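Local coordinates for putative alpha-N-acetylgalactosaminidase (Bacillus halodurans C-125, PDB 3CC1), which probably cleaves terminal alpha-linked N-acetylgalactosamine from glycoconjugates by hydrolysis, at residues 153-157 with 197-201; 243-247 with 292-296; 299-303 with 420-424. All coordinates share one frame; numbering follows the deposited sequence.

Interaction 1: 153-157 with 197-201; sequences YGVDP and EEIKM
Val-155 offers its backbone N-H to the carboxylate of Glu-198, the one hydrogen bond between the two segments. Val-155 N lies 3.0 Å from Glu-198 OE2, and the N-H points at the oxygen fairly directly, although it meets OE2 from above the carboxylate plane, 50° out of it. Glu-198 gets there by standing its CG anti to the backbone N (chi1 -162°) and running on extended, crossing the valine side chain at about a right angle. Val-155 CB then sits 3.5 Å from the same OE2. The apolar half belongs to Met-201, a selenomethionine bent at its last torsion (chi3 -52°). That bend brings CE against both Val-155 CG1 (3.7 Å) and Pro-157 CA (3.9 Å). Pro-157 also rests its CG on the helix, 3.6 Å from Glu-197 CB.

Second-shell residues fix the buried carboxylate. Glu-198 OE2 is also hydrogen-bonded to Tyr-166 OH, and OE1 is salt-bridged to Arg-116. Val-155 and Met-201 both pack on Ala-162 and Tyr-166. The axes of 153-155 and 197-201 approach to 9.9 Å. Helix 162-175 thus packs against both strand 152-155, the middle strand of a small antiparallel sheet with 118-119 and 140-141, and helix 196-208.

Interaction 2: 243-247 with 292-296; sequences FWDDW and RWTRF
Asp-245 and Arg-292 both place CG between the backbone N and the carbonyl carbon (chi1 55° and 75°), and so bring carboxylate and guanidinium together from opposite directions. Arg-292 stays extended from CG to NE and grips the acid side-on: NH2 to Asp-245 OD1 at 2.7 Å and NE to Asp-245 OD2 at 2.9 Å. Both oxygens use their syn lone pairs, both bonds are nearly straight, and the two flat groups lie only 14° from coplanar. The anti lone pair of OD2 remains for the backbone, taking Arg-295 N at 2.8 Å, so this one oxygen holds two donors and the carboxylate cannot easily turn.

The side chain of Arg-295 bends at chi3 and comes back to the loop, where NH1 reaches Asp-245 O at 2.8 Å in the carbonyl plane. Its further salt bridge to Asp-246 is less certain, since that aspartate was modelled in two conformers. Next to the polar grip, the Phe-296 ring presents a face to Asp-245 CA in a CH-pi contact, 3.7 Å from centroid to carbon, while Phe-243 CZ meets Phe-296 CZ near the plane of the Phe-296 ring at 3.7 Å.

Were Asp-245 replaced by an alanine, the guanidinium of Arg-292 would probably lose its anionic mate and the N-H of Arg-295 this acceptor.

Asp-245 centres an inverse gamma turn, and Thr-294 OG1, also bonded to Pro-276 O, accepts from Phe-296 N in an ST turn. The carboxylate thus ties together two turns of the TIM-barrel domain: one leads from strand 240-241 into helix 247-262, at whose N-cap position Asp-246 sits, its OD1 bonded to Ser-248 OG in the conformer given, the other from strand 292-293 toward helix 298-310.

Interaction 3: 299-303 with 420-424; sequences DEQLT and KPHQS
Thr-303 and His-422 make the close inner half of this contact. Thr-303 OG1 donates to His-422 O at 2.6 Å, approaching tilted from the carbonyl plane, and accepts from Ser-424 OG at 3.0 Å; Ser-424 OG is bonded to Asn-306 as well. Alongside, the extended Glu-300 runs parallel to the His-422 side chain. Its OE2 receives His-422 ND1 at 2.7 Å on the anti lone pair, with ring and carboxylate 11° from coplanar.

The outer half is looser and wet. Asp-299, its CG anti to the carbonyl carbon (chi1 -79°), points over the type II turn 420-423, where OD2 forms a salt bridge to Lys-420 NZ at 3.1 Å. Much of the rest goes through water: one joins Asp-299 OD2 to Pro-421 O at 2.6 Å from each, another links OD1 to Gln-423 NE2, and a third bridges Asp-299 O and Ser-424 N. Within the turn, Gln-423 OE1 accepts from Lys-420 N.

His-422 stacks on Trp-247 and is bonded through NE2 to Asp-377. With a carboxylate at each nitrogen, the imidazole is likely to be stabilised as a cation, so the joint between barrel and sandwich probably combines charge-assisted bonds with neutral hydrogen bonds and water.

Interactions 2 and 3 are neighbours, their centres about 13 Å apart, whereas interaction 1 lies across the chain's centre, about 35 and 42 Å from them, centre to centre. The nearer pair share elements: segment 292-296 leads into the helix carrying 299-303, Gln-301 NE2 bonds to Phe-296 O, and Trp-247 of interaction 2 also touches Glu-300 of interaction 3. Interaction 1 is mostly buried and balances one carboxylate against apolar contacts between a small sheet and a helix. Interaction 2, partly buried, uses arginine-aspartate pairing beside phenylalanine packing to tie loops within the barrel. Interaction 3 joins the barrel to the C-terminal beta sandwich, adding water bridges to its direct polar bonds.

Interaction 1: 153-157 with 197-201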
ATOM      1  N   TYR A 153     -35.607  -2.536   8.283  1.00 21.81           N
ATOM      2  CA  TYR A 153     -35.541  -1.935   6.952  1.00 22.63           C
ATOM      3  C   TYR A 153     -35.226  -0.454   7.174  1.00 23.44           C
ATOM      4  O   TYR A 153     -35.509   0.106   8.235  1.00 23.05           O
ATOM      5  CB  TYR A 153     -36.875  -2.023   6.209  1.00 22.70           C
ATOM      6  CG  TYR A 153     -37.255  -3.419   5.753  1.00 25.13           C
ATOM      7  CD1 TYR A 153     -36.442  -4.130   4.891  1.00 24.07           C
ATOM      8  CD2 TYR A 153     -38.451  -4.001   6.160  1.00 25.26           C
ATOM      9  CE1 TYR A 153     -36.819  -5.391   4.447  1.00 27.85           C
ATOM     10  CE2 TYR A 153     -38.830  -5.255   5.730  1.00 26.26           C
ATOM     11  CZ  TYR A 153     -38.017  -5.941   4.876  1.00 28.16           C
ATOM     12  OH  TYR A 153     -38.378  -7.205   4.470  1.00 29.14           O
ATOM     13  N   GLY A 154     -34.606   0.154   6.173  1.00 23.43           N
ATOM     14  CA  GLY A 154     -34.508   1.583   6.105  1.00 23.47           C
ATOM     15  C   GLY A 154     -35.846   2.286   6.110  1.00 23.88           C
ATOM     16  O   GLY A 154     -36.855   1.773   5.641  1.00 24.27           O
ATOM     17  N   VAL A 155     -35.823   3.490   6.659  1.00 24.50           N
ATOM     18  CA  VAL A 155     -36.922   4.418   6.560  1.00 24.61           C
ATOM     19  C   VAL A 155     -36.642   5.325   5.360  1.00 25.21           C
ATOM     20  O   VAL A 155     -35.538   5.863   5.195  1.00 25.60           O
ATOM     21  CB  VAL A 155     -37.088   5.227   7.853  1.00 24.60           C
ATOM     22  CG1 VAL A 155     -38.102   6.354   7.673  1.00 23.50           C
ATOM     23  CG2 VAL A 155     -37.505   4.311   9.009  1.00 23.47           C
ATOM     24  N   ASP A 156     -37.639   5.466   4.509  1.00 25.90           N
ATOM     25  CA  ASP A 156     -37.535   6.264   3.302  1.00 26.41           C
ATOM     26  C   ASP A 156     -37.803   7.751   3.590  1.00 27.17           C
ATOM     27  O   ASP A 156     -38.936   8.157   3.836  1.00 25.93           O
ATOM     28  CB  ASP A 156     -38.530   5.735   2.291  1.00 26.78           C
ATOM     29  CG  ASP A 156     -38.440   6.422   0.945  1.00 28.55           C
ATOM     30  OD1 ASP A 156     -37.865   7.539   0.803  1.00 28.60           O
ATOM     31  OD2 ASP A 156     -38.994   5.812   0.015  1.00 32.10           O
ATOM     32  N   PRO A 157     -36.754   8.573   3.527  1.00 28.25           N
ATOM     33  CA  PRO A 157     -36.888   9.959   3.929  1.00 29.41           C
ATOM     34  C   PRO A 157     -37.720  10.776   2.965  1.00 29.46           C
ATOM     35  O   PRO A 157     -37.983  11.937   3.253  1.00 30.18           O
ATOM     36  CB  PRO A 157     -35.447  10.474   3.944  1.00 29.98           C
ATOM     37  CG  PRO A 157     -34.652   9.482   3.215  1.00 30.57           C
ATOM     38  CD  PRO A 157     -35.358   8.191   3.279  1.00 29.21           C
ATOM     39  N   GLU A 197     -29.832  11.570   4.222  1.00 31.96           N
ATOM     40  CA  GLU A 197     -31.160  12.142   4.505  1.00 31.95           C
ATOM     41  C   GLU A 197     -31.831  11.489   5.719  1.00 31.11           C
ATOM     42  O   GLU A 197     -32.550  12.146   6.455  1.00 30.63           O
ATOM     43  CB  GLU A 197     -32.071  12.057   3.282  1.00 32.68           C
ATOM     44  CG  GLU A 197     -31.640  12.977   2.143  1.00 35.78           C
ATOM     45  CD  GLU A 197     -31.554  14.457   2.589  1.00 40.95           C
ATOM     46  OE1 GLU A 197     -32.416  14.920   3.378  1.00 42.70           O
ATOM     47  OE2 GLU A 197     -30.610  15.160   2.158  1.00 45.85           O
ATOM     48  N   GLU A 198     -31.568  10.202   5.923  1.00 30.05           N
ATOM     49  CA  GLU A 198     -32.084   9.483   7.075  1.00 30.16           C
ATOM     50  C   GLU A 198     -31.394  10.016   8.338  1.00 29.78           C
ATOM     51  O   GLU A 198     -32.038  10.213   9.371  1.00 29.61           O
ATOM     52  CB  GLU A 198     -31.889   7.968   6.916  1.00 30.30           C
ATOM     53  CG  GLU A 198     -32.763   7.160   7.825  1.00 31.46           C
ATOM     54  CD  GLU A 198     -32.854   5.648   7.503  1.00 29.90           C
ATOM     55  OE1 GLU A 198     -32.150   5.136   6.607  1.00 29.82           O
ATOM     56  OE2 GLU A 198     -33.654   4.972   8.196  1.00 29.28           O
ATOM     57  N   ILE A 199     -30.094  10.318   8.229  1.00 28.64           N
ATOM     58  CA  ILE A 199     -29.360  10.979   9.336  1.00 28.50           C
ATOM     59  C   ILE A 199     -29.970  12.312   9.723  1.00 27.82           C
ATOM     60  O   ILE A 199     -30.089  12.620  10.895  1.00 28.63           O
ATOM     61  CB  ILE A 199     -27.835  11.217   9.011  1.00 28.41           C
ATOM     62  CG1 ILE A 199     -27.070   9.868   9.035  1.00 27.98           C
ATOM     63  CG2 ILE A 199     -27.204  12.242  10.005  1.00 26.57           C
ATOM     64  CD1 ILE A 199     -25.746   9.948   8.284  1.00 25.50           C
ATOM     65  N   LYS A 200     -30.333  13.110   8.739  1.00 27.60           N
ATOM     66  CA  LYS A 200     -30.914  14.424   9.030  1.00 28.02           C
ATOM     67  C   LYS A 200     -32.209  14.272   9.844  1.00 27.43           C
ATOM     68  O   LYS A 200     -32.459  15.049  10.777  1.00 27.32           O
ATOM     69  CB  LYS A 200     -31.151  15.227   7.754  1.00 28.44           C
ATOM     70  CG  LYS A 200     -29.885  15.564   6.937  1.00 31.13           C
ATOM     71  CD  LYS A 200     -30.270  16.472   5.747  1.00 36.32           C
ATOM     72  CE  LYS A 200     -29.143  16.741   4.741  1.00 38.31           C
ATOM     73  NZ  LYS A 200     -29.509  17.910   3.832  1.00 41.70           N
HETATM   74  N   MSE A 201     -33.006  13.250   9.528  1.00 26.32           N
HETATM   75  CA  MSE A 201     -34.252  13.007  10.284  1.00 26.25           C
HETATM   76  C   MSE A 201     -33.969  12.620  11.735  1.00 26.11           C
HETATM   77  O   MSE A 201     -34.658  13.069  12.631  1.00 26.32           O
HETATM   78  CB  MSE A 201     -35.090  11.899   9.643  1.00 26.48           C
HETATM   79  CG  MSE A 201     -35.727  12.333   8.351  1.00 27.89           C
HETATM   80 SE   MSE A 201     -37.040  11.072   7.660  0.75 26.05          SE
HETATM   81  CE  MSE A 201     -36.007   9.441   7.668  1.00 30.23           C
TER

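Interaction 2: 243-247 with 292-296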
ATOM      1  N   PHE A 243     -13.193  -3.192  16.360  1.00 24.25           N
ATOM      2  CA  PHE A 243     -12.020  -3.234  17.171  1.00 22.74           C
ATOM      3  C   PHE A 243     -12.177  -4.248  18.271  1.00 21.81           C
ATOM      4  O   PHE A 243     -13.195  -4.303  18.987  1.00 21.44           O
ATOM      5  CB  PHE A 243     -11.623  -1.847  17.682  1.00 23.21           C
ATOM      6  CG  PHE A 243     -10.294  -1.849  18.341  1.00 22.09           C
ATOM      7  CD1 PHE A 243      -9.145  -1.992  17.587  1.00 22.87           C
ATOM      8  CD2 PHE A 243     -10.184  -1.789  19.719  1.00 21.87           C
ATOM      9  CE1 PHE A 243      -7.918  -2.034  18.187  1.00 22.09           C
ATOM     10  CE2 PHE A 243      -8.966  -1.841  20.316  1.00 22.89           C
ATOM     11  CZ  PHE A 243      -7.808  -1.985  19.541  1.00 22.12           C
ATOM     12  N   TRP A 244     -11.124  -5.064  18.381  1.00 22.18           N
ATOM     13  CA  TRP A 244     -10.979  -6.095  19.398  1.00 21.10           C
ATOM     14  C   TRP A 244      -9.517  -6.245  19.849  1.00 21.81           C
ATOM     15  O   TRP A 244      -8.599  -5.604  19.313  1.00 22.29           O
ATOM     16  CB  TRP A 244     -11.492  -7.463  18.870  1.00 21.31           C
ATOM     17  CG  TRP A 244     -12.941  -7.698  18.991  1.00 21.45           C
ATOM     18  CD1 TRP A 244     -13.874  -7.661  17.990  1.00 21.95           C
ATOM     19  CD2 TRP A 244     -13.658  -8.035  20.180  1.00 22.71           C
ATOM     20  NE1 TRP A 244     -15.109  -7.960  18.480  1.00 21.87           N
ATOM     21  CE2 TRP A 244     -15.011  -8.191  19.824  1.00 19.91           C
ATOM     22  CE3 TRP A 244     -13.287  -8.221  21.511  1.00 21.34           C
ATOM     23  CZ2 TRP A 244     -15.995  -8.517  20.748  1.00 19.78           C
ATOM     24  CZ3 TRP A 244     -14.251  -8.542  22.415  1.00 19.59           C
ATOM     25  CH2 TRP A 244     -15.603  -8.721  22.021  1.00 19.04           C
ATOM     26  N   ASP A 245      -9.326  -7.126  20.831  1.00 21.44           N
ATOM     27  CA  ASP A 245      -7.986  -7.467  21.404  1.00 21.28           C
ATOM     28  C   ASP A 245      -7.153  -8.357  20.469  1.00 22.34           C
ATOM     29  O   ASP A 245      -6.864  -9.540  20.752  1.00 21.90           O
ATOM     30  CB  ASP A 245      -8.111  -8.090  22.816  1.00 21.88           C
ATOM     31  CG  ASP A 245      -9.025  -9.300  22.863  1.00 20.73           C
ATOM     32  OD1 ASP A 245     -10.077  -9.332  22.167  1.00 21.26           O
ATOM     33  OD2 ASP A 245      -8.704 -10.217  23.621  1.00 20.35           O
ATOM     34  N   ASP A 246      -6.823  -7.797  19.314  0.50 22.26           N
ATOM     35  CA  ASP A 246      -5.871  -8.428  18.405  0.50 22.86           C
ATOM     36  C   ASP A 246      -4.934  -7.389  17.859  0.50 22.33           C
ATOM     37  O   ASP A 246      -5.356  -6.313  17.441  0.50 22.27           O
ATOM     38  CB  ASP A 246      -6.560  -9.146  17.247  0.50 23.19           C
ATOM     39  CG  ASP A 246      -5.577  -9.984  16.419  0.50 26.56           C
ATOM     40  OD1 ASP A 246      -4.989  -9.429  15.451  0.50 30.61           O
ATOM     41  OD2 ASP A 246      -5.417 -11.201  16.716  0.50 29.76           O
ATOM     42  N   TRP A 247      -3.649  -7.695  17.910  1.00 21.70           N
ATOM     43  CA  TRP A 247      -2.645  -6.718  17.489  1.00 21.67           C
ATOM     44  C   TRP A 247      -2.854  -6.254  16.057  1.00 21.74           C
ATOM     45  O   TRP A 247      -2.597  -5.104  15.725  1.00 20.80           O
ATOM     46  CB  TRP A 247      -1.225  -7.255  17.643  1.00 22.01           C
ATOM     47  CG  TRP A 247      -0.207  -6.323  17.069  1.00 21.15           C
ATOM     48  CD1 TRP A 247       0.558  -6.532  15.981  1.00 21.22           C
ATOM     49  CD2 TRP A 247       0.132  -5.014  17.557  1.00 21.74           C
ATOM     50  NE1 TRP A 247       1.374  -5.446  15.763  1.00 22.66           N
ATOM     51  CE2 TRP A 247       1.115  -4.487  16.699  1.00 21.14           C
ATOM     52  CE3 TRP A 247      -0.307  -4.239  18.618  1.00 20.62           C
ATOM     53  CZ2 TRP A 247       1.689  -3.228  16.889  1.00 20.93           C
ATOM     54  CZ3 TRP A 247       0.278  -2.972  18.804  1.00 22.81           C
ATOM     55  CH2 TRP A 247       1.245  -2.491  17.945  1.00 21.76           C
ATOM     56  N   ARG A 292     -12.461 -14.792  28.395  1.00 23.26           N
ATOM     57  CA  ARG A 292     -11.035 -14.520  28.506  1.00 23.30           C
ATOM     58  C   ARG A 292     -10.695 -13.216  29.175  1.00 23.52           C
ATOM     59  O   ARG A 292     -11.530 -12.319  29.303  1.00 22.86           O
ATOM     60  CB  ARG A 292     -10.402 -14.519  27.119  1.00 23.42           C
ATOM     61  CG  ARG A 292     -10.696 -13.287  26.261  1.00 24.59           C
ATOM     62  CD  ARG A 292     -10.300 -13.498  24.804  1.00 22.05           C
ATOM     63  NE  ARG A 292     -10.648 -12.355  23.942  1.00 23.04           N
ATOM     64  CZ  ARG A 292     -11.836 -12.169  23.377  1.00 22.45           C
ATOM     65  NH1 ARG A 292     -12.802 -13.031  23.590  1.00 22.84           N
ATOM     66  NH2 ARG A 292     -12.064 -11.123  22.593  1.00 24.52           N
ATOM     67  N   TRP A 293      -9.440 -13.155  29.611  1.00 23.55           N
ATOM     68  CA  TRP A 293      -8.746 -11.916  29.853  1.00 23.31           C
ATOM     69  C   TRP A 293      -8.258 -11.389  28.505  1.00 22.59           C
ATOM     70  O   TRP A 293      -7.933 -12.159  27.602  1.00 22.01           O
ATOM     71  CB  TRP A 293      -7.539 -12.119  30.758  1.00 23.90           C
ATOM     72  CG  TRP A 293      -7.161 -10.901  31.443  1.00 26.70           C
ATOM     73  CD1 TRP A 293      -6.066 -10.077  31.192  1.00 29.83           C
ATOM     74  CD2 TRP A 293      -7.858 -10.319  32.535  1.00 28.60           C
ATOM     75  NE1 TRP A 293      -6.061  -9.023  32.091  1.00 28.69           N
ATOM     76  CE2 TRP A 293      -7.155  -9.149  32.916  1.00 30.56           C
ATOM     77  CE3 TRP A 293      -9.002 -10.670  33.229  1.00 29.15           C
ATOM     78  CZ2 TRP A 293      -7.587  -8.339  33.966  1.00 31.24           C
ATOM     79  CZ3 TRP A 293      -9.415  -9.867  34.285  1.00 31.06           C
ATOM     80  CH2 TRP A 293      -8.732  -8.721  34.627  1.00 29.34           C
ATOM     81  N   THR A 294      -8.226 -10.071  28.378  1.00 21.84           N
ATOM     82  CA  THR A 294      -7.760  -9.443  27.151  1.00 21.67           C
ATOM     83  C   THR A 294      -6.489 -10.065  26.623  1.00 21.60           C
ATOM     84  O   THR A 294      -5.592 -10.370  27.360  1.00 21.56           O
ATOM     85  CB  THR A 294      -7.576  -7.920  27.294  1.00 21.82           C
ATOM     86  OG1 THR A 294      -7.167  -7.391  26.029  1.00 23.62           O
ATOM     87  CG2 THR A 294      -6.557  -7.565  28.343  1.00 20.91           C
ATOM     88  N   ARG A 295      -6.440 -10.266  25.316  1.00 21.93           N
ATOM     89  CA  ARG A 295      -5.290 -10.872  24.683  1.00 22.42           C
ATOM     90  C   ARG A 295      -4.161  -9.855  24.520  1.00 22.29           C
ATOM     91  O   ARG A 295      -3.053 -10.239  24.231  1.00 22.06           O
ATOM     92  CB  ARG A 295      -5.652 -11.463  23.317  1.00 23.32           C
ATOM     93  CG  ARG A 295      -6.571 -12.663  23.401  1.00 24.91           C
ATOM     94  CD  ARG A 295      -7.245 -12.907  22.072  1.00 28.05           C
ATOM     95  NE  ARG A 295      -6.390 -13.701  21.202  1.00 30.88           N
ATOM     96  CZ  ARG A 295      -5.700 -13.222  20.163  1.00 37.06           C
ATOM     97  NH1 ARG A 295      -5.736 -11.938  19.785  1.00 34.71           N
ATOM     98  NH2 ARG A 295      -4.952 -14.063  19.477  1.00 41.73           N
ATOM     99  N   PHE A 296      -4.443  -8.573  24.737  1.00 21.00           N
ATOM    100  CA  PHE A 296      -3.417  -7.537  24.586  1.00 20.31           C
ATOM    101  C   PHE A 296      -2.411  -7.661  25.730  1.00 21.84           C
ATOM    102  O   PHE A 296      -2.791  -7.838  26.898  1.00 20.69           O
ATOM    103  CB  PHE A 296      -3.980  -6.151  24.617  1.00 20.34           C
ATOM    104  CG  PHE A 296      -4.590  -5.684  23.316  1.00 19.65           C
ATOM    105  CD1 PHE A 296      -4.021  -5.974  22.113  1.00 22.52           C
ATOM    106  CD2 PHE A 296      -5.672  -4.832  23.337  1.00 23.02           C
ATOM    107  CE1 PHE A 296      -4.580  -5.471  20.915  1.00 23.83           C
ATOM    108  CE2 PHE A 296      -6.234  -4.342  22.161  1.00 25.18           C
ATOM    109  CZ  PHE A 296      -5.677  -4.668  20.955  1.00 24.65           C
TER

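Interaction 3: 299-303 with 420-424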
ATOM      1  N   ASP A 299       2.013  -3.885  27.338  1.00 22.81           N
ATOM      2  CA  ASP A 299       2.561  -2.884  26.439  1.00 22.26           C
ATOM      3  C   ASP A 299       1.505  -2.441  25.391  1.00 21.72           C
ATOM      4  O   ASP A 299       1.359  -1.241  25.049  1.00 21.63           O
ATOM      5  CB  ASP A 299       3.808  -3.374  25.728  1.00 22.61           C
ATOM      6  CG  ASP A 299       5.067  -3.325  26.589  1.00 25.20           C
ATOM      7  OD1 ASP A 299       5.027  -2.696  27.689  1.00 25.59           O
ATOM      8  OD2 ASP A 299       6.084  -3.925  26.133  1.00 26.22           O
ATOM      9  N   GLU A 300       0.813  -3.425  24.833  1.00 21.40           N
ATOM     10  CA  GLU A 300      -0.225  -3.160  23.846  1.00 20.81           C
ATOM     11  C   GLU A 300      -1.389  -2.386  24.389  1.00 20.37           C
ATOM     12  O   GLU A 300      -1.947  -1.557  23.697  1.00 20.09           O
ATOM     13  CB  GLU A 300      -0.709  -4.484  23.217  1.00 20.99           C
ATOM     14  CG  GLU A 300       0.347  -5.075  22.298  1.00 20.54           C
ATOM     15  CD  GLU A 300       0.039  -6.531  21.895  1.00 21.38           C
ATOM     16  OE1 GLU A 300      -0.808  -7.168  22.539  1.00 21.13           O
ATOM     17  OE2 GLU A 300       0.693  -7.033  20.943  1.00 23.64           O
ATOM     18  N   GLN A 301      -1.804  -2.707  25.612  1.00 21.10           N
ATOM     19  CA  GLN A 301      -2.898  -2.014  26.279  1.00 21.34           C
ATOM     20  C   GLN A 301      -2.557  -0.505  26.444  1.00 22.31           C
ATOM     21  O   GLN A 301      -3.371   0.372  26.134  1.00 21.96           O
ATOM     22  CB  GLN A 301      -3.192  -2.657  27.649  1.00 21.83           C
ATOM     23  CG  GLN A 301      -3.748  -4.121  27.585  1.00 21.84           C
ATOM     24  CD  GLN A 301      -3.903  -4.747  28.945  1.00 24.00           C
ATOM     25  OE1 GLN A 301      -4.394  -4.096  29.882  1.00 24.18           O
ATOM     26  NE2 GLN A 301      -3.481  -6.022  29.080  1.00 21.85           N
ATOM     27  N   LEU A 302      -1.343  -0.212  26.903  1.00 22.49           N
ATOM     28  CA  LEU A 302      -0.887   1.190  27.034  1.00 23.39           C
ATOM     29  C   LEU A 302      -0.765   1.878  25.681  1.00 23.06           C
ATOM     30  O   LEU A 302      -1.103   3.023  25.546  1.00 23.21           O
ATOM     31  CB  LEU A 302       0.456   1.273  27.744  1.00 23.50           C
ATOM     32  CG  LEU A 302       0.439   0.848  29.208  1.00 25.96           C
ATOM     33  CD1 LEU A 302       1.858   0.730  29.718  1.00 26.74           C
ATOM     34  CD2 LEU A 302      -0.328   1.804  30.076  1.00 25.91           C
ATOM     35  N   THR A 303      -0.319   1.126  24.681  1.00 23.31           N
ATOM     36  CA  THR A 303      -0.232   1.623  23.313  1.00 22.75           C
ATOM     37  C   THR A 303      -1.599   2.064  22.785  1.00 22.45           C
ATOM     38  O   THR A 303      -1.740   3.165  22.238  1.00 21.83           O
ATOM     39  CB  THR A 303       0.481   0.604  22.367  1.00 22.61           C
ATOM     40  OG1 THR A 303       1.895   0.621  22.666  1.00 23.12           O
ATOM     41  CG2 THR A 303       0.243   0.940  20.899  1.00 20.08           C
ATOM     42  N   LYS A 420      10.450  -1.546  23.274  1.00 25.12           N
ATOM     43  CA  LYS A 420      10.112  -2.931  22.907  1.00 25.32           C
ATOM     44  C   LYS A 420       9.081  -2.968  21.784  1.00 24.25           C
ATOM     45  O   LYS A 420       8.391  -1.987  21.527  1.00 22.86           O
ATOM     46  CB  LYS A 420       9.571  -3.668  24.128  1.00 26.41           C
ATOM     47  CG  LYS A 420      10.567  -3.805  25.250  1.00 28.90           C
ATOM     48  CD  LYS A 420      10.045  -4.761  26.283  1.00 35.97           C
ATOM     49  CE  LYS A 420       9.599  -4.062  27.541  1.00 39.52           C
ATOM     50  NZ  LYS A 420       8.383  -4.789  28.103  1.00 45.87           N
ATOM     51  N   PRO A 421       8.970  -4.107  21.087  1.00 23.89           N
ATOM     52  CA  PRO A 421       7.932  -4.213  20.077  1.00 23.70           C
ATOM     53  C   PRO A 421       6.537  -3.925  20.640  1.00 23.03           C
ATOM     54  O   PRO A 421       6.203  -4.359  21.725  1.00 23.37           O
ATOM     55  CB  PRO A 421       8.067  -5.656  19.567  1.00 24.14           C
ATOM     56  CG  PRO A 421       9.011  -6.328  20.467  1.00 25.06           C
ATOM     57  CD  PRO A 421       9.812  -5.309  21.172  1.00 24.03           C
ATOM     58  N   HIS A 422       5.784  -3.096  19.920  1.00 22.26           N
ATOM     59  CA  HIS A 422       4.410  -2.727  20.292  1.00 21.75           C
ATOM     60  C   HIS A 422       4.340  -1.805  21.486  1.00 21.15           C
ATOM     61  O   HIS A 422       3.269  -1.508  21.958  1.00 22.14           O
ATOM     62  CB  HIS A 422       3.542  -3.956  20.574  1.00 21.18           C
ATOM     63  CG  HIS A 422       3.591  -4.994  19.504  1.00 21.46           C
ATOM     64  ND1 HIS A 422       2.800  -6.127  19.539  1.00 22.42           N
ATOM     65  CD2 HIS A 422       4.320  -5.075  18.361  1.00 23.07           C
ATOM     66  CE1 HIS A 422       3.074  -6.882  18.485  1.00 22.37           C
ATOM     67  NE2 HIS A 422       3.998  -6.271  17.760  1.00 22.20           N
ATOM     68  N   GLN A 423       5.492  -1.345  21.956  1.00 21.96           N
ATOM     69  CA  GLN A 423       5.559  -0.501  23.128  1.00 20.92           C
ATOM     70  C   GLN A 423       5.560   0.965  22.729  1.00 21.03           C
ATOM     71  O   GLN A 423       6.078   1.381  21.688  1.00 21.36           O
ATOM     72  CB  GLN A 423       6.790  -0.847  23.969  1.00 21.25           C
ATOM     73  CG  GLN A 423       6.858  -0.085  25.282  1.00 22.38           C
ATOM     74  CD  GLN A 423       8.036  -0.439  26.141  1.00 23.75           C
ATOM     75  OE1 GLN A 423       9.145  -0.536  25.673  1.00 24.59           O
ATOM     76  NE2 GLN A 423       7.790  -0.628  27.433  1.00 27.01           N
ATOM     77  N   SER A 424       5.008   1.782  23.608  1.00 21.29           N
ATOM     78  CA  SER A 424       4.928   3.192  23.364  1.00 21.06           C
ATOM     79  C   SER A 424       5.319   3.963  24.637  1.00 21.67           C
ATOM     80  O   SER A 424       5.486   3.401  25.715  1.00 20.47           O
ATOM     81  CB  SER A 424       3.537   3.612  22.922  1.00 22.02           C
ATOM     82  OG  SER A 424       2.571   3.277  23.904  1.00 22.16           O
TER
HETATM   83  O   HOH W   1       3.343   0.644  25.689  1.00 22.28           O
HETATM   84  O   HOH W   2       6.281  -5.454  24.073  1.00 24.43           O
HETATM   85  O   HOH W   3       4.720   0.001  28.046  1.00 38.27           O
HETATM   86  O   HOH W   4       6.926  -3.388  29.600  1.00 55.78           O